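Local atomic coordinates of hypothetical protein Atu0120 (Agrobacterium tumefaciens, PDB entry 2I6H), a protein that is of unknown function but belongs to the bacterial DUF924 family and folds as an all-helical, strandless chain found as a two-subunit assembly. Residues 93-98 with 103-108; 131-136 with 156-161. All blocks are in the same frame, centred on the assembly; numbering follows the deposited sequence.

Contact 1: residues 93-98 with 103-108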
ATOM      1  N   PHE A  93     -14.743  -1.723  10.792  1.00  9.50           N
ATOM      2  CA  PHE A  93     -15.673  -0.788  11.479  1.00 10.29           C
ATOM      3  C   PHE A  93     -15.085  -0.131  12.759  1.00 10.34           C
ATOM      4  O   PHE A  93     -15.138   1.103  12.899  1.00 11.20           O
ATOM      5  CB  PHE A  93     -17.020  -1.485  11.767  1.00 10.22           C
ATOM      6  CG  PHE A  93     -18.058  -0.563  12.353  1.00 10.53           C
ATOM      7  CD1 PHE A  93     -19.035   0.043  11.507  1.00 12.58           C
ATOM      8  CD2 PHE A  93     -18.073  -0.270  13.732  1.00  9.91           C
ATOM      9  CE1 PHE A  93     -20.014   0.917  12.044  1.00 10.93           C
ATOM     10  CE2 PHE A  93     -19.049   0.593  14.276  1.00 10.04           C
ATOM     11  CZ  PHE A  93     -20.031   1.201  13.427  1.00 10.84           C
ATOM     12  N   PRO A  94     -14.504  -0.924  13.689  1.00 11.10           N
ATOM     13  CA  PRO A  94     -13.964  -0.326  14.927  1.00 11.23           C
ATOM     14  C   PRO A  94     -12.840   0.669  14.659  1.00 10.33           C
ATOM     15  O   PRO A  94     -12.732   1.683  15.358  1.00 10.53           O
ATOM     16  CB  PRO A  94     -13.382  -1.540  15.693  1.00 11.30           C
ATOM     17  CG  PRO A  94     -14.076  -2.724  15.142  1.00 12.27           C
ATOM     18  CD  PRO A  94     -14.314  -2.388  13.675  1.00 10.83           C
ATOM     19  N   ARG A  95     -12.041   0.400  13.622  1.00  9.00           N
ATOM     20  CA  ARG A  95     -10.936   1.293  13.262  1.00 10.13           C
ATOM     21  C   ARG A  95     -11.390   2.601  12.586  1.00 11.35           C
ATOM     22  O   ARG A  95     -10.695   3.629  12.673  1.00 12.35           O
ATOM     23  CB  ARG A  95      -9.911   0.532  12.411  1.00  9.12           C
ATOM     24  CG  ARG A  95      -9.202  -0.566  13.210  1.00  9.27           C
ATOM     25  CD  ARG A  95      -8.300  -1.497  12.369  1.00 11.38           C
ATOM     26  NE  ARG A  95      -7.446  -2.176  13.342  1.00 10.91           N
ATOM     27  CZ  ARG A  95      -7.858  -3.138  14.193  1.00 12.67           C
ATOM     28  NH1 ARG A  95      -7.006  -3.598  15.105  1.00 12.50           N
ATOM     29  NH2 ARG A  95      -9.098  -3.662  14.138  1.00 12.52           N
ATOM     30  N   ASN A  96     -12.536   2.557  11.922  1.00 10.51           N
ATOM     31  CA  ASN A  96     -13.140   3.783  11.394  1.00 11.84           C
ATOM     32  C   ASN A  96     -13.938   4.542  12.443  1.00 11.78           C
ATOM     33  O   ASN A  96     -13.930   5.787  12.448  1.00 12.16           O
ATOM     34  CB  ASN A  96     -14.095   3.476  10.236  1.00 11.06           C
ATOM     35  CG  ASN A  96     -13.378   2.977   9.001  1.00 14.00           C
ATOM     36  OD1 ASN A  96     -13.273   1.747   8.781  1.00 12.91           O
ATOM     37  ND2 ASN A  96     -12.820   3.930   8.209  1.00 14.34           N
ATOM     38  N   CYS A  97     -14.654   3.816  13.295  1.00 11.12           N
ATOM     39  CA  CYS A  97     -15.743   4.432  14.066  1.00 11.36           C
ATOM     40  C   CYS A  97     -15.506   4.577  15.554  1.00 11.67           C
ATOM     41  O   CYS A  97     -16.310   5.256  16.227  1.00 11.82           O
ATOM     42  CB  CYS A  97     -17.072   3.687  13.820  1.00 10.04           C
ATOM     43  SG  CYS A  97     -17.502   3.669  12.024  1.00 14.95           S
ATOM     44  N   PHE A  98     -14.460   3.926  16.079  1.00 11.23           N
ATOM     45  CA  PHE A  98     -14.184   4.014  17.530  1.00 11.58           C
ATOM     46  C   PHE A  98     -12.775   4.577  17.811  1.00 12.06           C
ATOM     47  O   PHE A  98     -12.175   4.277  18.848  1.00 11.67           O
ATOM     48  CB  PHE A  98     -14.313   2.649  18.229  1.00 10.65           C
ATOM     49  CG  PHE A  98     -15.624   1.957  18.047  1.00 10.18           C
ATOM     50  CD1 PHE A  98     -16.858   2.648  18.109  1.00 11.28           C
ATOM     51  CD2 PHE A  98     -15.636   0.577  17.862  1.00 10.02           C
ATOM     52  CE1 PHE A  98     -18.089   1.949  17.971  1.00 10.20           C
ATOM     53  CE2 PHE A  98     -16.843  -0.137  17.746  1.00  8.51           C
ATOM     54  CZ  PHE A  98     -18.068   0.527  17.818  1.00  9.54           C
ATOM     55  N   HIS A 103     -12.218   0.654  22.384  1.00  9.33           N
ATOM     56  CA  HIS A 103     -13.235   0.022  21.536  1.00  9.90           C
ATOM     57  C   HIS A 103     -12.651  -0.346  20.165  1.00 10.10           C
ATOM     58  O   HIS A 103     -13.162  -1.249  19.535  1.00  8.98           O
ATOM     59  CB  HIS A 103     -14.466   0.899  21.360  1.00  8.79           C
ATOM     60  CG  HIS A 103     -15.227   1.118  22.639  1.00 10.62           C
ATOM     61  ND1 HIS A 103     -15.929   0.113  23.275  1.00 12.41           N
ATOM     62  CD2 HIS A 103     -15.341   2.220  23.422  1.00 11.82           C
ATOM     63  CE1 HIS A 103     -16.510   0.605  24.366  1.00 11.90           C
ATOM     64  NE2 HIS A 103     -16.150   1.879  24.490  1.00  9.90           N
HETATM   65  N   MSE A 104     -11.591   0.336  19.746  1.00  9.89           N
HETATM   66  CA  MSE A 104     -10.980   0.023  18.434  1.00 12.57           C
HETATM   67  C   MSE A 104     -10.513  -1.448  18.337  1.00 11.19           C
HETATM   68  O   MSE A 104     -10.503  -2.032  17.215  1.00 12.54           O
HETATM   69  CB  MSE A 104      -9.778   0.915  18.183  1.00 12.23           C
HETATM   70  CG  MSE A 104     -10.138   2.147  17.517  1.00 13.91           C
HETATM   71 SE   MSE A 104      -8.361   2.999  17.111  0.80 24.30          SE
HETATM   72  CE  MSE A 104      -7.650   3.197  18.830  1.00 18.87           C
ATOM     73  N   TYR A 105     -10.173  -2.060  19.495  1.00 10.47           N
ATOM     74  CA  TYR A 105      -9.570  -3.417  19.526  1.00 10.98           C
ATOM     75  C   TYR A 105     -10.496  -4.476  20.130  1.00 12.00           C
ATOM     76  O   TYR A 105     -10.158  -5.676  20.133  1.00 11.15           O
ATOM     77  CB  TYR A 105      -8.227  -3.390  20.314  1.00 12.31           C
ATOM     78  CG  TYR A 105      -7.376  -2.204  19.904  1.00 13.71           C
ATOM     79  CD1 TYR A 105      -6.935  -2.079  18.580  1.00 13.37           C
ATOM     80  CD2 TYR A 105      -7.068  -1.181  20.800  1.00 15.41           C
ATOM     81  CE1 TYR A 105      -6.192  -0.959  18.149  1.00 15.34           C
ATOM     82  CE2 TYR A 105      -6.327  -0.072  20.379  1.00 14.44           C
ATOM     83  CZ  TYR A 105      -5.886   0.017  19.059  1.00 14.67           C
ATOM     84  OH  TYR A 105      -5.153   1.085  18.605  1.00 18.14           O
ATOM     85  N   ALA A 106     -11.659  -4.037  20.653  1.00 10.72           N
ATOM     86  CA  ALA A 106     -12.494  -4.921  21.479  1.00 12.50           C
ATOM     87  C   ALA A 106     -12.984  -6.185  20.765  1.00 12.44           C
ATOM     88  O   ALA A 106     -13.125  -7.231  21.402  1.00 11.32           O
ATOM     89  CB  ALA A 106     -13.706  -4.140  22.081  1.00 13.38           C
ATOM     90  N   THR A 107     -13.205  -6.099  19.452  1.00  9.96           N
ATOM     91  CA  THR A 107     -13.731  -7.276  18.700  1.00 10.41           C
ATOM     92  C   THR A 107     -12.645  -7.935  17.851  1.00  9.73           C
ATOM     93  O   THR A 107     -12.954  -8.756  16.946  1.00  9.84           O
ATOM     94  CB  THR A 107     -14.954  -6.893  17.789  1.00 10.76           C
ATOM     95  OG1 THR A 107     -14.647  -5.786  16.897  1.00  9.11           O
ATOM     96  CG2 THR A 107     -16.153  -6.516  18.641  1.00 11.75           C
ATOM     97  N   ASP A 108     -11.385  -7.560  18.095  1.00  9.12           N
ATOM     98  CA  ASP A 108     -10.293  -8.138  17.285  1.00  9.95           C
ATOM     99  C   ASP A 108     -10.173  -9.664  17.495  1.00 10.32           C
ATOM    100  O   ASP A 108     -10.001 -10.395  16.505  1.00  9.91           O
ATOM    101  CB  ASP A 108      -8.960  -7.450  17.522  1.00 10.57           C
ATOM    102  CG  ASP A 108      -8.869  -6.070  16.829  1.00 10.37           C
ATOM    103  OD1 ASP A 108      -9.755  -5.710  16.018  1.00 12.21           O
ATOM    104  OD2 ASP A 108      -7.868  -5.348  17.068  1.00 13.58           O
TER
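Arg-95 and Asp-108 meet end-on in a bidentate salt bridge, a worked example of how an arginine can tie the end of one helix to the start of the next. NH1 of Arg-95 reaches OD2 of Asp-108 at 2.8 Å, while NH2 of Arg-95 reaches OD1 of Asp-108 at 2.9 Å, and both bonds are nearly straight, at 170° and 176°. Each carboxylate oxygen is met on its syn side, though from somewhat out of the carboxylate plane, and the two planar groups are tilted by only 20°. An arginine chain extended from CG to NE carries the guanidinium across. NH2 has a further acceptor in the carbonyl of Asp-91, so two partners help fix the group's rotation, while the carbonyl of Met-104 lies over one of its faces.

Closer to the backbone, CG of Pro-94 rests 3.6 Å from OG1 of Thr-107, a hydroxyl bonded to Leu-90 O. Phe-98 O is bonded to the Thr-101 hydroxyl, and CG of selenomethionine Met-104 also packs 3.2 Å from this Phe-98 O. The His-103 ring turns its edge toward the face of Phe-98, a T-shaped pair. The whole closes the loop between helices 80-97 and 108-120, with helix 51-69 alongside, its His-65 touching both Phe-98 and Thr-107.

Contact 2: residues 131-136 with 156-161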
ATOM      1  N   LEU A 131     -10.537  -7.733  -2.678  1.00 11.92           N
ATOM      2  CA  LEU A 131     -11.221  -7.837  -1.367  1.00 13.21           C
ATOM      3  C   LEU A 131     -10.596  -8.863  -0.432  1.00 12.00           C
ATOM      4  O   LEU A 131     -10.912  -8.924   0.750  1.00 12.66           O
ATOM      5  CB  LEU A 131     -12.710  -8.138  -1.560  1.00 13.01           C
ATOM      6  CG  LEU A 131     -13.540  -7.036  -2.250  1.00 12.84           C
ATOM      7  CD1 LEU A 131     -14.884  -7.618  -2.616  1.00 10.35           C
ATOM      8  CD2 LEU A 131     -13.679  -5.755  -1.377  1.00 13.05           C
ATOM      9  N   ARG A 132      -9.738  -9.703  -0.982  1.00 12.65           N
ATOM     10  CA  ARG A 132      -9.134 -10.800  -0.215  1.00 12.05           C
ATOM     11  C   ARG A 132      -8.423 -10.352   1.070  1.00 11.13           C
ATOM     12  O   ARG A 132      -8.503 -11.031   2.112  1.00 11.87           O
ATOM     13  CB  ARG A 132      -8.149 -11.491  -1.169  1.00 13.88           C
ATOM     14  CG  ARG A 132      -7.759 -12.848  -0.804  1.00 16.71           C
ATOM     15  CD  ARG A 132      -7.348 -13.617  -2.118  1.00 16.22           C
ATOM     16  NE  ARG A 132      -8.457 -13.902  -3.042  1.00 18.83           N
ATOM     17  CZ  ARG A 132      -8.307 -14.167  -4.341  1.00 21.18           C
ATOM     18  NH1 ARG A 132      -7.093 -14.163  -4.880  1.00 21.11           N
ATOM     19  NH2 ARG A 132      -9.340 -14.447  -5.116  1.00 21.57           N
ATOM     20  N   VAL A 133      -7.701  -9.234   0.985  1.00 10.04           N
ATOM     21  CA  VAL A 133      -6.917  -8.751   2.122  1.00  9.85           C
ATOM     22  C   VAL A 133      -7.762  -8.545   3.409  1.00  9.75           C
ATOM     23  O   VAL A 133      -7.237  -8.604   4.519  1.00 11.25           O
ATOM     24  CB  VAL A 133      -6.105  -7.477   1.773  1.00  8.94           C
ATOM     25  CG1 VAL A 133      -7.018  -6.305   1.585  1.00  8.91           C
ATOM     26  CG2 VAL A 133      -5.005  -7.220   2.883  1.00 11.00           C
ATOM     27  N   PHE A 134      -9.056  -8.256   3.244  1.00  9.96           N
ATOM     28  CA  PHE A 134      -9.917  -8.084   4.448  1.00 10.13           C
ATOM     29  C   PHE A 134     -10.082  -9.319   5.344  1.00 10.74           C
ATOM     30  O   PHE A 134     -10.395  -9.181   6.546  1.00 11.09           O
ATOM     31  CB  PHE A 134     -11.220  -7.367   4.065  1.00 10.76           C
ATOM     32  CG  PHE A 134     -10.931  -6.042   3.434  1.00  8.66           C
ATOM     33  CD1 PHE A 134     -10.472  -4.998   4.244  1.00  8.76           C
ATOM     34  CD2 PHE A 134     -10.940  -5.873   2.031  1.00 10.49           C
ATOM     35  CE1 PHE A 134     -10.096  -3.761   3.709  1.00 10.30           C
ATOM     36  CE2 PHE A 134     -10.546  -4.607   1.456  1.00 10.21           C
ATOM     37  CZ  PHE A 134     -10.129  -3.565   2.314  1.00 11.41           C
ATOM     38  N   PHE A 135      -9.872 -10.521   4.772  1.00 10.28           N
ATOM     39  CA  PHE A 135      -9.806 -11.752   5.556  1.00 10.50           C
ATOM     40  C   PHE A 135      -8.447 -11.891   6.278  1.00 10.55           C
ATOM     41  O   PHE A 135      -8.314 -12.716   7.181  1.00 10.97           O
ATOM     42  CB  PHE A 135     -10.016 -12.992   4.642  1.00 10.77           C
ATOM     43  CG  PHE A 135     -11.410 -13.129   4.143  1.00 11.87           C
ATOM     44  CD1 PHE A 135     -12.418 -13.646   4.972  1.00 13.09           C
ATOM     45  CD2 PHE A 135     -11.747 -12.719   2.854  1.00 12.15           C
ATOM     46  CE1 PHE A 135     -13.772 -13.770   4.510  1.00 11.05           C
ATOM     47  CE2 PHE A 135     -13.078 -12.868   2.363  1.00 13.06           C
ATOM     48  CZ  PHE A 135     -14.101 -13.388   3.216  1.00 12.51           C
ATOM     49  N   TYR A 136      -7.441 -11.111   5.879  1.00 10.42           N
ATOM     50  CA  TYR A 136      -6.057 -11.298   6.402  1.00  9.65           C
ATOM     51  C   TYR A 136      -5.691 -10.229   7.428  1.00 10.66           C
ATOM     52  O   TYR A 136      -4.856 -10.442   8.323  1.00  9.85           O
ATOM     53  CB  TYR A 136      -5.057 -11.272   5.229  1.00 10.67           C
ATOM     54  CG  TYR A 136      -5.388 -12.260   4.111  1.00  9.86           C
ATOM     55  CD1 TYR A 136      -6.159 -13.426   4.355  1.00 10.18           C
ATOM     56  CD2 TYR A 136      -4.880 -12.043   2.820  1.00  9.91           C
ATOM     57  CE1 TYR A 136      -6.426 -14.330   3.284  1.00 11.35           C
ATOM     58  CE2 TYR A 136      -5.142 -12.927   1.761  1.00 12.19           C
ATOM     59  CZ  TYR A 136      -5.904 -14.062   2.008  1.00 11.12           C
ATOM     60  OH  TYR A 136      -6.163 -14.940   0.964  1.00 11.28           O
ATOM     61  N   GLN A 156       1.502 -13.106   0.814  1.00 13.98           N
ATOM     62  CA  GLN A 156       2.552 -13.356  -0.181  0.50 15.04           C
ATOM     63  C   GLN A 156       1.981 -13.399  -1.622  1.00 14.45           C
ATOM     64  O   GLN A 156       2.508 -12.673  -2.508  1.00 15.52           O
ATOM     65  CB  GLN A 156       3.422 -14.583   0.178  0.50 15.32           C
ATOM     66  CG  GLN A 156       4.670 -14.773  -0.683  0.50 18.76           C
ATOM     67  CD  GLN A 156       5.966 -14.229  -0.069  0.50 24.76           C
ATOM     68  OE1 GLN A 156       6.043 -13.926   1.134  0.50 29.20           O
ATOM     69  NE2 GLN A 156       7.014 -14.132  -0.902  0.50 27.45           N
ATOM     70  N   PRO A 157       0.920 -14.214  -1.876  1.00 14.78           N
ATOM     71  CA  PRO A 157       0.340 -14.199  -3.241  1.00 14.14           C
ATOM     72  C   PRO A 157      -0.209 -12.855  -3.673  1.00 14.08           C
ATOM     73  O   PRO A 157      -0.222 -12.569  -4.868  1.00 12.77           O
ATOM     74  CB  PRO A 157      -0.843 -15.164  -3.163  1.00 15.95           C
ATOM     75  CG  PRO A 157      -0.721 -15.882  -1.856  1.00 15.44           C
ATOM     76  CD  PRO A 157       0.262 -15.206  -0.987  1.00 14.00           C
ATOM     77  N   LEU A 158      -0.687 -12.041  -2.735  1.00 12.94           N
ATOM     78  CA  LEU A 158      -1.204 -10.703  -3.099  1.00 12.94           C
ATOM     79  C   LEU A 158      -0.047  -9.803  -3.528  1.00 14.27           C
ATOM     80  O   LEU A 158      -0.227  -8.912  -4.378  1.00 14.27           O
ATOM     81  CB  LEU A 158      -1.939 -10.063  -1.916  1.00 14.46           C
ATOM     82  CG  LEU A 158      -3.257 -10.706  -1.414  1.00 14.16           C
ATOM     83  CD1 LEU A 158      -3.867  -9.875  -0.288  1.00 14.19           C
ATOM     84  CD2 LEU A 158      -4.241 -10.804  -2.559  1.00 17.83           C
ATOM     85  N   GLY A 159       1.116 -10.049  -2.934  1.00 12.79           N
ATOM     86  CA  GLY A 159       2.358  -9.315  -3.265  1.00 13.48           C
ATOM     87  C   GLY A 159       2.337  -7.808  -3.034  1.00 13.11           C
ATOM     88  O   GLY A 159       1.480  -7.269  -2.317  1.00 12.40           O
ATOM     89  N   GLY A 160       3.325  -7.126  -3.645  1.00 12.50           N
ATOM     90  CA  GLY A 160       3.430  -5.668  -3.597  1.00 11.24           C
ATOM     91  C   GLY A 160       3.165  -5.051  -2.237  1.00 11.84           C
ATOM     92  O   GLY A 160       3.702  -5.494  -1.201  1.00 10.73           O
ATOM     93  N   LEU A 161       2.327  -4.013  -2.230  1.00 11.04           N
ATOM     94  CA  LEU A 161       2.078  -3.279  -1.013  1.00 11.98           C
ATOM     95  C   LEU A 161       1.328  -4.090   0.048  1.00 11.71           C
ATOM     96  O   LEU A 161       1.503  -3.819   1.242  1.00 11.95           O
ATOM     97  CB  LEU A 161       1.377  -1.967  -1.329  1.00 12.62           C
ATOM     98  CG  LEU A 161       2.320  -0.896  -1.912  1.00 14.54           C
ATOM     99  CD1 LEU A 161       1.481   0.017  -2.796  1.00 17.53           C
ATOM    100  CD2 LEU A 161       3.093  -0.117  -0.782  1.00 16.72           C
TER
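Leu-158 supplies the entire second side of this contact, reaching over to Arg-132, Val-133 and Tyr-136 with its two methyls, an instance of one branched side chain serving several partners. Its CD1 lies 3.9 Å from CB of Val-133 and equally 3.9 Å from CE2 of Tyr-136, where it meets the ring at the edge, near the ring plane. The other branch, CD2, comes more loosely to CB of Arg-132, at 4.2 Å. The leucine's CG stands anti to its carbonyl carbon (chi1 -66°), and with chi2 at -177° this turns CD1 to Val-133 and Tyr-136 and CD2 to Arg-132.

The next shell holds the receiving surface in place. One face of the Tyr-136 ring has the carbonyl oxygen of Arg-132 over its centre, 3.7 Å above the plane, and the phenol oxygen is hydrogen-bonded to Asp-124. Arg-132 turns its polar end the same way, with NE bonded to Asp-124 O and NH2 to Val-127 O, leaving its aliphatic base beside the leucine.

Helix 123-126 and Val-127 just after it thus receive the polar ends. Leu-154 and Asn-155 of helix 145-155 also touch Tyr-136, and the contact joins the end of helix 129-132 and the turn after it to the residues just before helix 160-176.

The two contacts follow one another along the chain, contact 1 closing before contact 2 opens, and they lie on opposite sides of the chain's centre. Their centres are 21 Å apart and their nearest atoms about 8 Å apart, without touching. Helices 80-97 and 108-120 link them: contact 1 closes the loop between these helices, while Phe-135 in 131-136 packs against both. Contact 1 is a short-range closure across four intervening residues; contact 2 spans nineteen, mostly helical. Segment 156-161 also reaches the dimer partner: its Leu-161 packs on Leu-161 of the second subunit. Both contacts fall within the DUF924 range, and together they show helix ends and the connections between them packing in an all-helical fold.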